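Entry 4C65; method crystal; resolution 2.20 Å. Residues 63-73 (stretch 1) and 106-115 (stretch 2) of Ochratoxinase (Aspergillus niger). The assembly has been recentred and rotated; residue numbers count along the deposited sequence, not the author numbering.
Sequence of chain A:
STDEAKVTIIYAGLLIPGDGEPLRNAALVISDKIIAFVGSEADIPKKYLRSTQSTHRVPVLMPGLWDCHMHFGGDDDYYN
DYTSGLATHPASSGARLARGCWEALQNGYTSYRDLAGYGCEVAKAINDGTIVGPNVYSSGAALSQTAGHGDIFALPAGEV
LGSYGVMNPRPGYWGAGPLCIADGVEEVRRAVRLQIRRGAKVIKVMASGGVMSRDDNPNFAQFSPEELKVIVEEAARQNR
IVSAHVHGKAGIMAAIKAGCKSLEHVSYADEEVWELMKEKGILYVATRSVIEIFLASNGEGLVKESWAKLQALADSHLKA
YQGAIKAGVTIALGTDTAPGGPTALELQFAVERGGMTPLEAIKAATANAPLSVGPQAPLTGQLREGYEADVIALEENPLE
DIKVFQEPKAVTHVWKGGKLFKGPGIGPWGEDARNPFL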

# COMPACT_ATOMS: atom_id res chain seq x y z
N PRO A 63 18.13 39.27 -31.96
CA PRO A 63 17.33 38.09 -31.63
C PRO A 63 16.72 38.16 -30.26
O PRO A 63 17.26 38.81 -29.36
N GLY A 64 15.57 37.51 -30.09
CA GLY A 64 14.99 37.33 -28.76
C GLY A 64 15.98 36.62 -27.82
O GLY A 64 16.75 35.76 -28.26
N LEU A 65 15.97 37.01 -26.55
CA LEU A 65 16.95 36.53 -25.59
C LEU A 65 16.57 35.17 -25.01
O LEU A 65 15.40 34.87 -24.83
N TRP A 66 17.60 34.37 -24.72
CA TRP A 66 17.45 33.09 -24.04
C TRP A 66 17.99 33.21 -22.62
O TRP A 66 18.95 33.93 -22.37
N ASP A 67 17.35 32.52 -21.68
CA ASP A 67 18.01 32.17 -20.45
C ASP A 67 18.02 30.67 -20.33
O ASP A 67 16.96 30.03 -20.42
N CYS A 68 19.21 30.11 -20.14
CA CYS A 68 19.40 28.68 -20.17
C CYS A 68 19.39 28.01 -18.81
O CYS A 68 19.69 26.82 -18.70
N HIS A 69 19.07 28.76 -17.77
CA HIS A 69 18.95 28.18 -16.45
C HIS A 69 17.82 28.79 -15.62
O HIS A 69 18.05 29.59 -14.74
N MET A 70 16.59 28.37 -15.91
CA MET A 70 15.42 28.83 -15.18
C MET A 70 14.86 27.67 -14.38
O MET A 70 15.18 26.53 -14.64
N HIS A 71 14.07 27.97 -13.37
CA HIS A 71 13.35 26.93 -12.66
C HIS A 71 11.90 27.33 -12.47
O HIS A 71 11.60 28.35 -11.88
N PHE A 72 11.01 26.51 -13.00
CA PHE A 72 9.61 26.79 -13.02
C PHE A 72 8.98 26.26 -11.75
O PHE A 72 8.27 25.26 -11.75
N GLY A 73 9.25 26.95 -10.66
CA GLY A 73 8.84 26.51 -9.33
C GLY A 73 7.50 27.05 -8.88
O GLY A 73 6.63 26.29 -8.47
N GLN A 106 7.80 40.25 -21.88
CA GLN A 106 7.84 41.70 -21.87
C GLN A 106 9.26 42.24 -21.75
O GLN A 106 9.52 43.39 -22.13
N ASN A 107 10.18 41.42 -21.25
CA ASN A 107 11.59 41.80 -21.18
C ASN A 107 12.41 41.34 -22.35
O ASN A 107 13.63 41.44 -22.32
N GLY A 108 11.77 40.78 -23.37
CA GLY A 108 12.47 40.31 -24.56
C GLY A 108 13.06 38.90 -24.47
O GLY A 108 13.86 38.51 -25.31
N TYR A 109 12.67 38.14 -23.48
CA TYR A 109 13.09 36.76 -23.38
C TYR A 109 12.08 35.85 -24.08
O TYR A 109 10.98 35.66 -23.57
N THR A 110 12.47 35.33 -25.25
CA THR A 110 11.58 34.52 -26.05
C THR A 110 11.83 33.01 -25.93
O THR A 110 11.08 32.20 -26.46
N SER A 111 12.90 32.63 -25.23
CA SER A 111 13.15 31.24 -24.90
C SER A 111 13.74 31.10 -23.50
O SER A 111 14.58 31.90 -23.10
N TYR A 112 13.28 30.08 -22.80
CA TYR A 112 13.74 29.71 -21.50
C TYR A 112 14.05 28.19 -21.48
O TYR A 112 13.29 27.40 -21.99
N ARG A 113 15.18 27.82 -20.88
CA ARG A 113 15.43 26.44 -20.51
C ARG A 113 15.18 26.26 -19.02
O ARG A 113 15.94 26.75 -18.18
N ASP A 114 14.06 25.59 -18.72
CA ASP A 114 13.65 25.22 -17.38
C ASP A 114 14.42 23.97 -16.96
O ASP A 114 14.37 22.96 -17.67
N LEU A 115 15.08 24.02 -15.82
CA LEU A 115 15.91 22.89 -15.36
C LEU A 115 15.42 22.23 -14.07
O LEU A 115 16.03 21.28 -13.57

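Side-chain packing between two stretches of ochratoxinase, residues 63-73 and 106-115, paired in parallel, the first turning a corner at Cys68. The pairing is interrupted by two beta bulges, and the side chains sort onto two faces. One face carries Leu65, Asp67 and Met70 beside Tyr109, Tyr112 and Asp114; the other carries Trp66 beside Ser111. Leu65 (m, t) lies over one face of the Tyr109 ring, its CB 3.7 Å from the ring centroid and its CD1 3.7 Å from Tyr109 CE1. Tyr109 (m, chi2 78°) thereby presents a face to the leucine while its edge meets the first stretch, with CE2 3.6 Å from Trp66 O. Just before the first bulge, Gly64 has no side chain, and Thr110 (p) brings OG1 to 3.3 Å from Gly64 CA; a CB on Gly64 would clash with that oxygen. On the opposite face, Trp66 (m, chi2 64°) lays its indole across the small Ser111 (m), whose CB sits 3.3 Å from the centroid of the five-membered ring, nearly on its normal.

Asp67 (t) folds its carboxylate back on its own stretch: OD1 accepts a hydrogen bond from His69 N at 3.0 Å, bracing the corner at Cys68, and both carboxylate oxygens have further partners elsewhere in the structure. Asp67 CB rests 3.9 Å from Tyr112 CD1. At the corner, Cys68 (m) points sideways, but its carbonyl is the anchor for Arg113. That side chain runs extended through chi1 and chi2 (t, t), then bends at chi3 (p), so that NE and NH2 both donate to Cys68 O, at 2.7 and 2.8 Å; the oxygen lies at the edge of the guanidinium, near its plane. His69 (t) has its CA-to-CB bond directed away, yet Leu115 (m, t) still reaches it, placing CD1 3.6 Å from the centroid of the imidazole, over one face.

Met70 coils through three m torsions (-58°, -55°, -69°), a compact shape that keeps it over one face of Tyr112: CG lies 3.7 Å and SD 4.2 Å from the ring centroid, and CE comes 3.5 Å from CZ. Tyr112 has chi1 between wells at -91° and chi2 at -9°; Phe72 CZ approaches the edge of its ring, 3.9 Å from Tyr112 CD2. Phe72 (m) is held through its backbone as well, since its N donates to Asp114 OD1 at 2.9 Å. Asp114 (t, chi2 36°) thus uses a side-chain acceptor to tether the first stretch beyond Met70, with its CG 3.4 Å from Phe72 CD1.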

# COMPACT_ATOMS: atom_id res chain seq x y z
CB PRO A 63 18.36 36.94 -31.65
CG PRO A 63 19.58 37.49 -32.30
CD PRO A 63 19.55 38.96 -32.02
CB LEU A 65 17.10 37.54 -24.47
CG LEU A 65 17.74 38.87 -24.85
CD1 LEU A 65 17.39 39.92 -23.81
CD2 LEU A 65 19.25 38.68 -24.97
CB TRP A 66 18.27 32.01 -24.69
CG TRP A 66 17.69 31.39 -25.91
CD1 TRP A 66 17.42 32.00 -27.08
CD2 TRP A 66 17.41 30.00 -26.10
NE1 TRP A 66 16.92 31.09 -27.98
CE2 TRP A 66 16.91 29.86 -27.40
CE3 TRP A 66 17.51 28.87 -25.29
CZ2 TRP A 66 16.49 28.63 -27.90
CZ3 TRP A 66 17.12 27.65 -25.81
CH2 TRP A 66 16.63 27.54 -27.11
CB ASP A 67 17.36 32.81 -19.24
CG ASP A 67 18.28 32.79 -18.03
OD1 ASP A 67 18.40 31.70 -17.39
OD2 ASP A 67 18.88 33.84 -17.74
CB CYS A 68 20.69 28.37 -20.89
SG CYS A 68 20.69 28.96 -22.60
CB HIS A 69 20.27 28.29 -15.67
CG HIS A 69 20.35 27.32 -14.54
ND1 HIS A 69 21.43 26.49 -14.36
CD2 HIS A 69 19.46 26.98 -13.57
CE1 HIS A 69 21.22 25.72 -13.30
NE2 HIS A 69 20.03 25.99 -12.82
CB MET A 70 14.38 29.35 -16.16
CG MET A 70 14.85 30.49 -17.07
SD MET A 70 15.49 31.90 -16.16
CE MET A 70 13.95 32.48 -15.44
CB HIS A 71 14.04 26.52 -11.35
CG HIS A 71 14.33 27.66 -10.42
ND1 HIS A 71 15.61 28.08 -10.13
CD2 HIS A 71 13.51 28.45 -9.68
CE1 HIS A 71 15.57 29.08 -9.26
NE2 HIS A 71 14.30 29.34 -8.99
CB PHE A 72 8.96 26.17 -14.26
CG PHE A 72 9.04 27.04 -15.49
CD1 PHE A 72 10.26 27.44 -16.01
CD2 PHE A 72 7.88 27.43 -16.15
CE1 PHE A 72 10.33 28.23 -17.14
CE2 PHE A 72 7.95 28.21 -17.28
CZ PHE A 72 9.18 28.61 -17.79
CB GLN A 106 7.01 42.26 -20.74
CG GLN A 106 5.54 41.95 -20.86
CD GLN A 106 4.82 42.84 -21.86
OE1 GLN A 106 4.91 44.07 -21.81
NE2 GLN A 106 4.09 42.21 -22.78
CB ASN A 107 12.20 41.28 -19.88
CG ASN A 107 11.87 42.17 -18.71
OD1 ASN A 107 12.59 43.12 -18.49
ND2 ASN A 107 10.72 41.95 -18.05
CB TYR A 109 13.30 36.37 -21.89
CG TYR A 109 14.64 36.90 -21.38
CD1 TYR A 109 14.80 38.26 -21.03
CD2 TYR A 109 15.76 36.06 -21.30
CE1 TYR A 109 16.01 38.74 -20.61
CE2 TYR A 109 16.98 36.54 -20.87
CZ TYR A 109 17.10 37.90 -20.55
OH TYR A 109 18.33 38.37 -20.11
CB THR A 110 11.63 34.96 -27.52
OG1 THR A 110 12.96 34.84 -28.02
CG2 THR A 110 11.19 36.40 -27.65
CB SER A 111 14.10 30.57 -25.93
OG SER A 111 13.46 30.36 -27.20
CB TYR A 112 12.63 29.93 -20.48
CG TYR A 112 12.54 31.28 -19.78
CD1 TYR A 112 13.53 32.24 -19.88
CD2 TYR A 112 11.47 31.53 -18.92
CE1 TYR A 112 13.42 33.44 -19.18
CE2 TYR A 112 11.37 32.69 -18.21
CZ TYR A 112 12.33 33.66 -18.35
OH TYR A 112 12.21 34.80 -17.62
CB ARG A 113 16.85 26.00 -20.88
CG ARG A 113 17.05 24.48 -20.81
CD ARG A 113 18.45 24.06 -21.20
NE ARG A 113 19.46 24.61 -20.29
CZ ARG A 113 20.70 24.16 -20.15
NH1 ARG A 113 21.14 23.11 -20.84
NH2 ARG A 113 21.52 24.76 -19.30
CB ASP A 114 12.15 24.94 -17.38
CG ASP A 114 11.66 24.35 -16.10
OD1 ASP A 114 12.16 24.71 -15.02
OD2 ASP A 114 10.71 23.56 -16.16
CB LEU A 115 17.34 23.36 -15.21
CG LEU A 115 18.04 23.73 -16.52
CD1 LEU A 115 19.46 24.18 -16.22
CD2 LEU A 115 18.05 22.54 -17.48